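Local coordinates for protein ornithine cyclodeaminase (Methanococcus maripaludis S2, PDB 3C2Q) that catalyses the conversion of ornithine to proline with release of ammonia, using NAD(+) as cofactor, at residues 20-23 against 24-28; 125-128 against 129-133; 232-236 against 237-241; 328-331 against 332-336. All coordinates share one frame; numbering follows the deposited sequence.

Contact 1: 20-23 against 24-28; sequences SVLP and DGFYS. With IMD (imidazole), chain G.
The carbonyl oxygen of P23 receives the backbone N-H of F26, N to O 3.2 Å, and this bond closes a type II beta turn running from P23 to F26. The N-H points at the oxygen at 142°, a moderately bent bond. P23 opens the turn and supplies the accepting carbonyl, while D24 and G25 form its corners. G25 takes the second corner, where its positive phi (80°) is one that glycine adopts easily.

L22, just before the turn, packs on F26, its last residue. L22 CD1 sits over the middle of the F26 ring, 3.5 Å from its centroid and almost on the ring normal, a CH-pi contact, while P23 O lies at the ring edge. A chi1 of 73° places the F26 ring between its own backbone N and carbonyl carbon, turned back beneath the leucine methyl. Both side chains also rest on V53, and F26 stacks with Y206 of the second subunit, so this small apolar cluster is shared between subunits. Farther on, Y27 OH accepts a bond from N1 of an imidazole, probably from the crystallisation liquor, at 2.8 Å. The whole is a type II turn with aspartate and glycine at its corners, in the loop between strands 12-15 and 34-38, laid against the mixed sheet.

Contact 2: 125-128 against 129-133; sequences EIRE and EYKKT
E128 and K131 run side by side on one flank of helix 112-133, their ends joined by a long salt bridge, OE2 to NZ 3.4 Å, in which the hydrogen bond is weak. The lysine bends at chi3 (-60°), which swings NZ back toward the carboxylate and over one face of the R127 guanidinium. NZ is 4.5 Å from R127 NE, so the glutamate probably offsets two neighbouring positive charges. With an alanine at E128, K131 would probably lose its anionic mate, leaving its ammonium free to turn and its repulsion with R127 less screened.

The tight part is the run of i+4 helical backbone bonds: the N-H of E129 meets E125 O at 3.1 Å and nearly straight (173°), and the next three residues repeat the step. R127 is the buried member, its NH1 bonded to L161 O and E342 while Y163 forms a cation-pi contact. The solvent side is looser and made of long charged chains. There K132 NZ reaches E129 OE2 at 3.1 Å, on the syn side of the carboxylate. At the last turn T133 OG1 bonds to E129 O, which also takes the T133 backbone N-H. Such i to i+3 ion pairs are characteristic of the exposed flank of an amphipathic helix, here one belonging to the Rossmann-fold region.

Contact 3: 232-236 against 237-241; sequences YQCIK and NNIPY
Helix 230-237 ends in a Schellman motif, with N238 at positive phi (53°) and the chain folding back so that I239 N bonds C234 O at 2.8 Å, within the carbonyl plane and on a lone pair. The accompanying bond, N238 N to I235 O, is longer, with its donor well above the carbonyl plane. Asparagine suits the N238 position, since it tolerates a left-handed backbone better than most residues.

N237 works through its side chain. Its ND2 reaches back one turn to Q233 O at 2.9 Å, and the same oxygen takes the N237 backbone N-H, so two donors grip it. ND2 also makes a weak bond to Q233 OE1, the two amides lying side by side and nearly coplanar. A leucine in place of N237 would probably leave Q233 OE1 without this donor and Q233 O with one grip fewer.

Beyond the turn the chain enters strand 241-244, at the border of the parallel Rossmann sheet, and apolar groups close the corner. C234 SG lies 4.0 Å from I239 CG2, a small side chain fitting a close approach. Y241 has its OH bonded to D255, and the edge of its ring meets I235, whose CD1 is 4.0 Å from CE2.

Contact 4: 328-331 against 332-336; sequences GVFL and VLLLK
F330 and L334, one helical turn apart, make the closest apolar side-chain contact here, with CE2 of the ring 3.6 Å from the leucine CD2 methyl. The side chains run alongside one another and the methyl approaches the ring obliquely. F330 has CG anti to the backbone N (chi1 172°), and L334 does likewise, which sends both along the same flank. V329 and L333 form a second pair, also side by side, CG1 to CD1 4.0 Å. V332 adds a methyl, CG2, resting 3.3 Å from G328 O.

The backbone bonds are those of an alpha helix. L333 N to V329 O is almost linear (174°), L334 N meets F330 O at 2.8 Å, and L335 N meets L331 O. At the beginning of this stretch the V332 N to G328 O bond is weak.

Beyond the segments, F330 and L334 pack on helix 112-133; L331, L335 and again L334 touch helix 152-160. V329 packs on V329 of the third subunit. Just before G328 come D326 and V327, NAD(+)-binding positions by similarity. With no side-chain polar partner between the segments, the side chains hold together by dispersion and burial, so aliphatic and aromatic residues suit a helix that packs on two others and on a neighbouring subunit.

How the contacts relate
Contacts 2, 3 and 4 all belong to the Rossmann-fold region, whereas contact 1 stands apart, about 26 Å or more from each of them at nearest atoms, beside the mixed sheet. Contact 4 is the core example, almost wholly apolar; contact 2 is its surface counterpart, charged along an exposed flank. Contacts 1 and 3 fall between, partly buried, and each turns the chain with backbone bonds and packs apolar groups nearby. Helix 112-133, which carries contact 2, is also the helix that F330 and L334 of contact 4 pack on, and helix 152-160 is touched by both contacts 3 and 4, though the contacts themselves do not touch. Contacts 1 and 4 reach different neighbouring subunits, while contacts 2 and 3 meet none.

Contact 1: 20-23 against 24-28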
loop_
_atom_site.group_PDB
_atom_site.type_symbol
_atom_site.label_atom_id
_atom_site.label_comp_id
_atom_site.label_asym_id
_atom_site.label_seq_id
_atom_site.Cartn_x
_atom_site.Cartn_y
_atom_site.Cartn_z
ATOM N N SER B 20 -36.830 -15.560 6.725
ATOM C CA SER B 20 -35.363 -15.558 6.558
ATOM C C SER B 20 -34.743 -16.927 6.331
ATOM O O SER B 20 -33.533 -17.095 6.482
ATOM C CB SER B 20 -34.672 -14.875 7.738
ATOM O OG SER B 20 -35.314 -13.656 8.062
ATOM N N VAL B 21 -35.554 -17.918 5.960
ATOM C CA VAL B 21 -34.998 -19.206 5.580
ATOM C C VAL B 21 -35.507 -19.570 4.178
ATOM O O VAL B 21 -36.708 -19.550 3.915
ATOM C CB VAL B 21 -35.270 -20.322 6.662
ATOM C CG1 VAL B 21 -34.639 -21.653 6.247
ATOM C CG2 VAL B 21 -34.753 -19.883 8.030
ATOM N N LEU B 22 -34.582 -19.896 3.290
ATOM C CA LEU B 22 -34.865 -20.069 1.894
ATOM C C LEU B 22 -34.838 -21.527 1.506
ATOM O O LEU B 22 -34.082 -22.284 2.083
ATOM C CB LEU B 22 -33.806 -19.309 1.090
ATOM C CG LEU B 22 -33.549 -17.883 1.562
ATOM C CD1 LEU B 22 -32.373 -17.312 0.788
ATOM C CD2 LEU B 22 -34.787 -17.048 1.342
ATOM N N PRO B 23 -35.679 -21.929 0.527
ATOM C CA PRO B 23 -35.662 -23.298 0.016
ATOM C C PRO B 23 -34.342 -23.626 -0.657
ATOM O O PRO B 23 -33.717 -22.729 -1.247
ATOM C CB PRO B 23 -36.771 -23.321 -1.046
ATOM C CG PRO B 23 -37.433 -22.020 -1.010
ATOM C CD PRO B 23 -36.706 -21.085 -0.105
ATOM N N ASP B 24 -33.949 -24.901 -0.612
ATOM C CA ASP B 24 -32.742 -25.333 -1.276
ATOM C C ASP B 24 -32.746 -24.972 -2.752
ATOM O O ASP B 24 -33.805 -24.972 -3.396
ATOM C CB ASP B 24 -32.503 -26.837 -1.140
ATOM C CG ASP B 24 -31.231 -27.262 -1.849
ATOM O OD1 ASP B 24 -30.169 -26.607 -1.634
ATOM O OD2 ASP B 24 -31.287 -28.217 -2.654
ATOM N N GLY B 25 -31.558 -24.653 -3.271
ATOM C CA GLY B 25 -31.398 -24.304 -4.670
ATOM C C GLY B 25 -31.791 -22.875 -4.987
ATOM O O GLY B 25 -31.732 -22.477 -6.131
ATOM N N PHE B 26 -32.166 -22.085 -3.984
ATOM C CA PHE B 26 -32.488 -20.671 -4.232
ATOM C C PHE B 26 -31.396 -19.937 -5.016
ATOM O O PHE B 26 -30.199 -20.187 -4.816
ATOM C CB PHE B 26 -32.794 -19.929 -2.933
ATOM C CG PHE B 26 -31.577 -19.641 -2.072
ATOM C CD1 PHE B 26 -30.855 -18.460 -2.240
ATOM C CD2 PHE B 26 -31.192 -20.527 -1.076
ATOM C CE1 PHE B 26 -29.747 -18.187 -1.443
ATOM C CE2 PHE B 26 -30.096 -20.266 -0.259
ATOM C CZ PHE B 26 -29.367 -19.079 -0.449
ATOM N N TYR B 27 -31.829 -19.066 -5.915
ATOM C CA TYR B 27 -30.952 -18.242 -6.727
ATOM C C TYR B 27 -30.447 -17.068 -5.868
ATOM O O TYR B 27 -31.232 -16.394 -5.152
ATOM C CB TYR B 27 -31.694 -17.729 -7.969
ATOM C CG TYR B 27 -30.878 -16.800 -8.876
ATOM C CD1 TYR B 27 -29.916 -17.307 -9.747
ATOM C CD2 TYR B 27 -31.086 -15.426 -8.858
ATOM C CE1 TYR B 27 -29.174 -16.465 -10.578
ATOM C CE2 TYR B 27 -30.360 -14.571 -9.688
ATOM C CZ TYR B 27 -29.410 -15.094 -10.534
ATOM O OH TYR B 27 -28.733 -14.237 -11.352
ATOM N N SER B 28 -29.127 -16.877 -5.907
ATOM C CA SER B 28 -28.480 -15.766 -5.193
ATOM C C SER B 28 -28.044 -14.755 -6.255
ATOM O O SER B 28 -27.344 -15.116 -7.183
ATOM C CB SER B 28 -27.282 -16.283 -4.381
ATOM O OG SER B 28 -26.730 -15.252 -3.587
HETATM N N1 IMD G . -26.660 -15.563 -12.584
HETATM C C2 IMD G . -25.674 -15.674 -11.653
HETATM N N3 IMD G . -24.639 -16.367 -12.213
HETATM C C4 IMD G . -25.004 -16.735 -13.464
HETATM C C5 IMD G . -26.272 -16.230 -13.696
#

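Contact 2: 125-128 against 129-133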
loop_
_atom_site.group_PDB
_atom_site.type_symbol
_atom_site.label_atom_id
_atom_site.label_comp_id
_atom_site.label_asym_id
_atom_site.label_seq_id
_atom_site.Cartn_x
_atom_site.Cartn_y
_atom_site.Cartn_z
ATOM N N GLU B 125 -22.813 16.960 -16.915
ATOM C CA GLU B 125 -23.906 16.395 -17.698
ATOM C C GLU B 125 -25.008 15.842 -16.802
ATOM O O GLU B 125 -26.201 16.085 -17.041
ATOM C CB GLU B 125 -23.384 15.271 -18.590
ATOM C CG GLU B 125 -22.495 15.737 -19.712
ATOM C CD GLU B 125 -21.850 14.567 -20.468
ATOM O OE1 GLU B 125 -21.752 13.437 -19.916
ATOM O OE2 GLU B 125 -21.412 14.782 -21.619
ATOM N N ILE B 126 -24.617 15.089 -15.772
ATOM C CA ILE B 126 -25.577 14.507 -14.848
ATOM C C ILE B 126 -26.348 15.577 -14.052
ATOM O O ILE B 126 -27.572 15.456 -13.871
ATOM C CB ILE B 126 -24.905 13.420 -13.920
ATOM C CG1 ILE B 126 -24.594 12.150 -14.724
ATOM C CG2 ILE B 126 -25.773 13.125 -12.689
ATOM C CD1 ILE B 126 -23.533 11.207 -14.081
ATOM N N ARG B 127 -25.668 16.622 -13.598
ATOM C CA ARG B 127 -26.357 17.697 -12.883
ATOM C C ARG B 127 -27.398 18.391 -13.781
ATOM O O ARG B 127 -28.487 18.698 -13.306
ATOM C CB ARG B 127 -25.412 18.752 -12.340
ATOM C CG ARG B 127 -26.129 19.695 -11.384
ATOM C CD ARG B 127 -25.360 20.946 -11.049
ATOM N NE ARG B 127 -24.754 21.573 -12.224
ATOM C CZ ARG B 127 -24.105 22.737 -12.198
ATOM N NH1 ARG B 127 -24.014 23.409 -11.069
ATOM N NH2 ARG B 127 -23.558 23.246 -13.306
ATOM N N GLU B 128 -27.023 18.653 -15.035
ATOM C CA GLU B 128 -27.918 19.227 -16.057
ATOM C C GLU B 128 -29.189 18.412 -16.210
ATOM O O GLU B 128 -30.277 18.964 -16.109
ATOM C CB GLU B 128 -27.218 19.326 -17.413
ATOM C CG GLU B 128 -26.154 20.430 -17.513
ATOM C CD GLU B 128 -26.723 21.845 -17.347
ATOM O OE1 GLU B 128 -27.906 22.068 -17.714
ATOM O OE2 GLU B 128 -25.989 22.733 -16.853
ATOM N N GLU B 129 -29.052 17.108 -16.429
ATOM C CA GLU B 129 -30.199 16.203 -16.482
ATOM C C GLU B 129 -31.044 16.129 -15.200
ATOM O O GLU B 129 -32.280 16.085 -15.268
ATOM C CB GLU B 129 -29.785 14.802 -16.933
ATOM C CG GLU B 129 -29.365 14.743 -18.399
ATOM C CD GLU B 129 -30.432 15.335 -19.367
ATOM O OE1 GLU B 129 -31.542 14.738 -19.460
ATOM O OE2 GLU B 129 -30.143 16.388 -20.021
ATOM N N TYR B 130 -30.400 16.138 -14.038
ATOM C CA TYR B 130 -31.145 16.185 -12.788
ATOM C C TYR B 130 -31.992 17.471 -12.670
ATOM O O TYR B 130 -33.124 17.424 -12.185
ATOM C CB TYR B 130 -30.225 16.061 -11.571
ATOM C CG TYR B 130 -30.979 16.124 -10.273
ATOM C CD1 TYR B 130 -31.727 15.036 -9.839
ATOM C CD2 TYR B 130 -30.980 17.271 -9.505
ATOM C CE1 TYR B 130 -32.429 15.087 -8.659
ATOM C CE2 TYR B 130 -31.682 17.339 -8.312
ATOM C CZ TYR B 130 -32.407 16.246 -7.906
ATOM O OH TYR B 130 -33.111 16.285 -6.729
ATOM N N LYS B 131 -31.421 18.604 -13.068
ATOM C CA LYS B 131 -32.143 19.875 -13.042
ATOM C C LYS B 131 -33.352 19.850 -13.989
ATOM O O LYS B 131 -34.370 20.462 -13.692
ATOM C CB LYS B 131 -31.231 21.045 -13.412
ATOM C CG LYS B 131 -30.151 21.369 -12.394
ATOM C CD LYS B 131 -29.446 22.693 -12.733
ATOM C CE LYS B 131 -28.777 22.673 -14.102
ATOM N NZ LYS B 131 -27.949 23.891 -14.285
ATOM N N LYS B 132 -33.223 19.139 -15.111
ATOM C CA LYS B 132 -34.301 18.955 -16.084
ATOM C C LYS B 132 -35.411 18.017 -15.589
ATOM O O LYS B 132 -36.609 18.308 -15.752
ATOM C CB LYS B 132 -33.746 18.381 -17.392
ATOM C CG LYS B 132 -33.140 19.388 -18.352
ATOM C CD LYS B 132 -33.134 18.816 -19.775
ATOM C CE LYS B 132 -32.257 19.639 -20.719
ATOM N NZ LYS B 132 -30.790 19.380 -20.505
ATOM N N THR B 133 -35.012 16.892 -14.992
ATOM C CA THR B 133 -35.934 15.791 -14.701
ATOM C C THR B 133 -36.327 15.643 -13.234
ATOM O O THR B 133 -37.378 15.082 -12.930
ATOM C CB THR B 133 -35.346 14.453 -15.165
ATOM O OG1 THR B 133 -34.249 14.093 -14.307
ATOM C CG2 THR B 133 -34.867 14.557 -16.613
#

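Contact 3: 232-236 against 237-241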
loop_
_atom_site.group_PDB
_atom_site.type_symbol
_atom_site.label_atom_id
_atom_site.label_comp_id
_atom_site.label_asym_id
_atom_site.label_seq_id
_atom_site.Cartn_x
_atom_site.Cartn_y
_atom_site.Cartn_z
ATOM N N TYR B 232 -23.574 21.715 6.818
ATOM C CA TYR B 232 -24.256 23.013 6.618
ATOM C C TYR B 232 -24.863 23.155 5.216
ATOM O O TYR B 232 -26.053 23.455 5.066
ATOM C CB TYR B 232 -23.302 24.167 6.911
ATOM C CG TYR B 232 -23.849 25.541 6.546
ATOM C CD1 TYR B 232 -24.614 26.279 7.462
ATOM C CD2 TYR B 232 -23.597 26.102 5.289
ATOM C CE1 TYR B 232 -25.116 27.558 7.120
ATOM C CE2 TYR B 232 -24.095 27.386 4.937
ATOM C CZ TYR B 232 -24.852 28.095 5.870
ATOM O OH TYR B 232 -25.348 29.341 5.531
ATOM N N GLN B 233 -24.072 22.919 4.181
ATOM C CA GLN B 233 -24.603 23.005 2.846
ATOM C C GLN B 233 -25.708 21.992 2.558
ATOM O O GLN B 233 -26.598 22.284 1.747
ATOM C CB GLN B 233 -23.521 22.929 1.780
ATOM C CG GLN B 233 -22.575 24.133 1.804
ATOM C CD GLN B 233 -23.229 25.451 1.392
ATOM O OE1 GLN B 233 -24.302 25.476 0.774
ATOM N NE2 GLN B 233 -22.569 26.557 1.742
ATOM N N CYS B 234 -25.644 20.820 3.182
ATOM C CA CYS B 234 -26.726 19.836 3.017
ATOM C C CYS B 234 -28.030 20.386 3.614
ATOM O O CYS B 234 -29.092 20.269 2.996
ATOM C CB CYS B 234 -26.381 18.487 3.667
ATOM S SG CYS B 234 -25.129 17.547 2.720
ATOM N N ILE B 235 -27.942 20.938 4.823
ATOM C CA ILE B 235 -29.109 21.576 5.450
ATOM C C ILE B 235 -29.673 22.675 4.541
ATOM O O ILE B 235 -30.875 22.673 4.223
ATOM C CB ILE B 235 -28.780 22.126 6.860
ATOM C CG1 ILE B 235 -28.408 20.967 7.819
ATOM C CG2 ILE B 235 -29.951 23.004 7.426
ATOM C CD1 ILE B 235 -29.436 19.768 7.839
ATOM N N LYS B 236 -28.809 23.583 4.096
ATOM C CA LYS B 236 -29.270 24.759 3.335
ATOM C C LYS B 236 -29.884 24.387 2.026
ATOM O O LYS B 236 -30.784 25.083 1.541
ATOM C CB LYS B 236 -28.139 25.746 3.064
ATOM C CG LYS B 236 -27.457 26.273 4.310
ATOM C CD LYS B 236 -28.423 26.892 5.339
ATOM C CE LYS B 236 -28.744 28.339 5.043
ATOM N NZ LYS B 236 -29.297 29.010 6.273
ATOM N N ASN B 237 -29.395 23.301 1.427
ATOM C CA ASN B 237 -29.810 22.958 0.087
ATOM C C ASN B 237 -30.749 21.768 0.060
ATOM O O ASN B 237 -31.077 21.269 -1.000
ATOM C CB ASN B 237 -28.578 22.748 -0.816
ATOM C CG ASN B 237 -27.838 24.031 -1.060
ATOM O OD1 ASN B 237 -28.281 24.853 -1.860
ATOM N ND2 ASN B 237 -26.731 24.237 -0.353
ATOM N N ASN B 238 -31.187 21.353 1.246
ATOM C CA ASN B 238 -32.073 20.202 1.419
ATOM C C ASN B 238 -31.530 18.941 0.737
ATOM O O ASN B 238 -32.270 18.232 0.038
ATOM C CB ASN B 238 -33.504 20.528 0.942
ATOM C CG ASN B 238 -34.022 21.851 1.504
ATOM O OD1 ASN B 238 -34.389 22.756 0.746
ATOM N ND2 ASN B 238 -34.035 21.979 2.833
ATOM N N ILE B 239 -30.228 18.676 0.937
ATOM C CA ILE B 239 -29.613 17.449 0.440
ATOM C C ILE B 239 -29.652 16.418 1.542
ATOM O O ILE B 239 -29.139 16.663 2.611
ATOM C CB ILE B 239 -28.155 17.684 -0.040
ATOM C CG1 ILE B 239 -28.180 18.444 -1.346
ATOM C CG2 ILE B 239 -27.435 16.334 -0.338
ATOM C CD1 ILE B 239 -27.818 19.840 -1.212
ATOM N N PRO B 240 -30.293 15.274 1.295
ATOM C CA PRO B 240 -30.403 14.256 2.326
ATOM C C PRO B 240 -29.046 13.591 2.589
ATOM O O PRO B 240 -28.224 13.481 1.677
ATOM C CB PRO B 240 -31.349 13.226 1.703
ATOM C CG PRO B 240 -31.163 13.374 0.274
ATOM C CD PRO B 240 -30.944 14.855 0.041
ATOM N N TYR B 241 -28.822 13.188 3.824
ATOM C CA TYR B 241 -27.623 12.431 4.157
ATOM C C TYR B 241 -28.011 11.276 5.045
ATOM O O TYR B 241 -29.085 11.291 5.690
ATOM C CB TYR B 241 -26.548 13.310 4.811
ATOM C CG TYR B 241 -27.031 14.149 5.979
ATOM C CD1 TYR B 241 -27.076 13.623 7.259
ATOM C CD2 TYR B 241 -27.405 15.490 5.796
ATOM C CE1 TYR B 241 -27.517 14.381 8.338
ATOM C CE2 TYR B 241 -27.835 16.264 6.868
ATOM C CZ TYR B 241 -27.901 15.696 8.132
ATOM O OH TYR B 241 -28.320 16.439 9.201
#

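Contact 4: 328-331 against 332-336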
loop_
_atom_site.group_PDB
_atom_site.type_symbol
_atom_site.label_atom_id
_atom_site.label_comp_id
_atom_site.label_asym_id
_atom_site.label_seq_id
_atom_site.Cartn_x
_atom_site.Cartn_y
_atom_site.Cartn_z
ATOM N N GLY B 328 -7.750 14.676 -1.090
ATOM C CA GLY B 328 -7.797 16.102 -0.792
ATOM C C GLY B 328 -7.358 16.951 -1.986
ATOM O O GLY B 328 -8.010 17.929 -2.305
ATOM N N VAL B 329 -6.290 16.547 -2.669
ATOM C CA VAL B 329 -5.852 17.236 -3.884
ATOM C C VAL B 329 -6.831 16.993 -5.031
ATOM O O VAL B 329 -7.203 17.919 -5.747
ATOM C CB VAL B 329 -4.415 16.840 -4.281
ATOM C CG1 VAL B 329 -3.912 17.753 -5.436
ATOM C CG2 VAL B 329 -3.477 16.969 -3.048
ATOM N N PHE B 330 -7.230 15.737 -5.215
ATOM C CA PHE B 330 -8.249 15.392 -6.177
ATOM C C PHE B 330 -9.501 16.283 -6.083
ATOM O O PHE B 330 -9.952 16.808 -7.105
ATOM C CB PHE B 330 -8.624 13.895 -6.007
ATOM C CG PHE B 330 -9.811 13.468 -6.841
ATOM C CD1 PHE B 330 -9.647 13.047 -8.163
ATOM C CD2 PHE B 330 -11.086 13.482 -6.306
ATOM C CE1 PHE B 330 -10.763 12.647 -8.939
ATOM C CE2 PHE B 330 -12.213 13.098 -7.085
ATOM C CZ PHE B 330 -12.037 12.686 -8.387
ATOM N N LEU B 331 -10.068 16.439 -4.877
ATOM C CA LEU B 331 -11.277 17.271 -4.705
ATOM C C LEU B 331 -11.033 18.729 -5.069
ATOM O O LEU B 331 -11.904 19.366 -5.665
ATOM C CB LEU B 331 -11.886 17.152 -3.288
ATOM C CG LEU B 331 -12.550 15.785 -2.999
ATOM C CD1 LEU B 331 -12.849 15.640 -1.511
ATOM C CD2 LEU B 331 -13.819 15.574 -3.833
ATOM N N VAL B 332 -9.861 19.243 -4.738
ATOM C CA VAL B 332 -9.512 20.673 -5.047
ATOM C C VAL B 332 -9.434 20.880 -6.556
ATOM O O VAL B 332 -10.040 21.827 -7.121
ATOM C CB VAL B 332 -8.208 21.107 -4.299
ATOM C CG1 VAL B 332 -7.747 22.507 -4.759
ATOM C CG2 VAL B 332 -8.468 21.125 -2.759
ATOM N N LEU B 333 -8.744 19.962 -7.229
ATOM C CA LEU B 333 -8.650 20.001 -8.689
ATOM C C LEU B 333 -9.984 19.749 -9.401
ATOM O O LEU B 333 -10.289 20.411 -10.420
ATOM C CB LEU B 333 -7.591 18.995 -9.175
ATOM C CG LEU B 333 -6.146 19.321 -8.804
ATOM C CD1 LEU B 333 -5.194 18.177 -9.245
ATOM C CD2 LEU B 333 -5.717 20.702 -9.408
ATOM N N LEU B 334 -10.759 18.781 -8.903
ATOM C CA LEU B 334 -12.074 18.502 -9.462
ATOM C C LEU B 334 -12.977 19.753 -9.427
ATOM O O LEU B 334 -13.600 20.093 -10.427
ATOM C CB LEU B 334 -12.749 17.351 -8.722
ATOM C CG LEU B 334 -14.090 16.823 -9.254
ATOM C CD1 LEU B 334 -14.035 16.534 -10.757
ATOM C CD2 LEU B 334 -14.522 15.591 -8.395
ATOM N N LEU B 335 -13.052 20.404 -8.274
ATOM C CA LEU B 335 -13.833 21.636 -8.155
ATOM C C LEU B 335 -13.395 22.697 -9.204
ATOM O O LEU B 335 -14.245 23.313 -9.873
ATOM C CB LEU B 335 -13.733 22.196 -6.739
ATOM C CG LEU B 335 -14.507 23.523 -6.519
ATOM C CD1 LEU B 335 -16.003 23.331 -6.771
ATOM C CD2 LEU B 335 -14.229 24.101 -5.146
ATOM N N LYS B 336 -12.088 22.913 -9.344
ATOM C CA LYS B 336 -11.610 23.885 -10.339
ATOM C C LYS B 336 -12.113 23.531 -11.735
ATOM O O LYS B 336 -12.500 24.413 -12.495
ATOM C CB LYS B 336 -10.091 23.995 -10.330
ATOM C CG LYS B 336 -9.524 24.587 -9.073
ATOM C CD LYS B 336 -7.996 24.729 -9.199
ATOM C CE LYS B 336 -7.297 24.737 -7.847
ATOM N NZ LYS B 336 -7.656 25.929 -7.027
#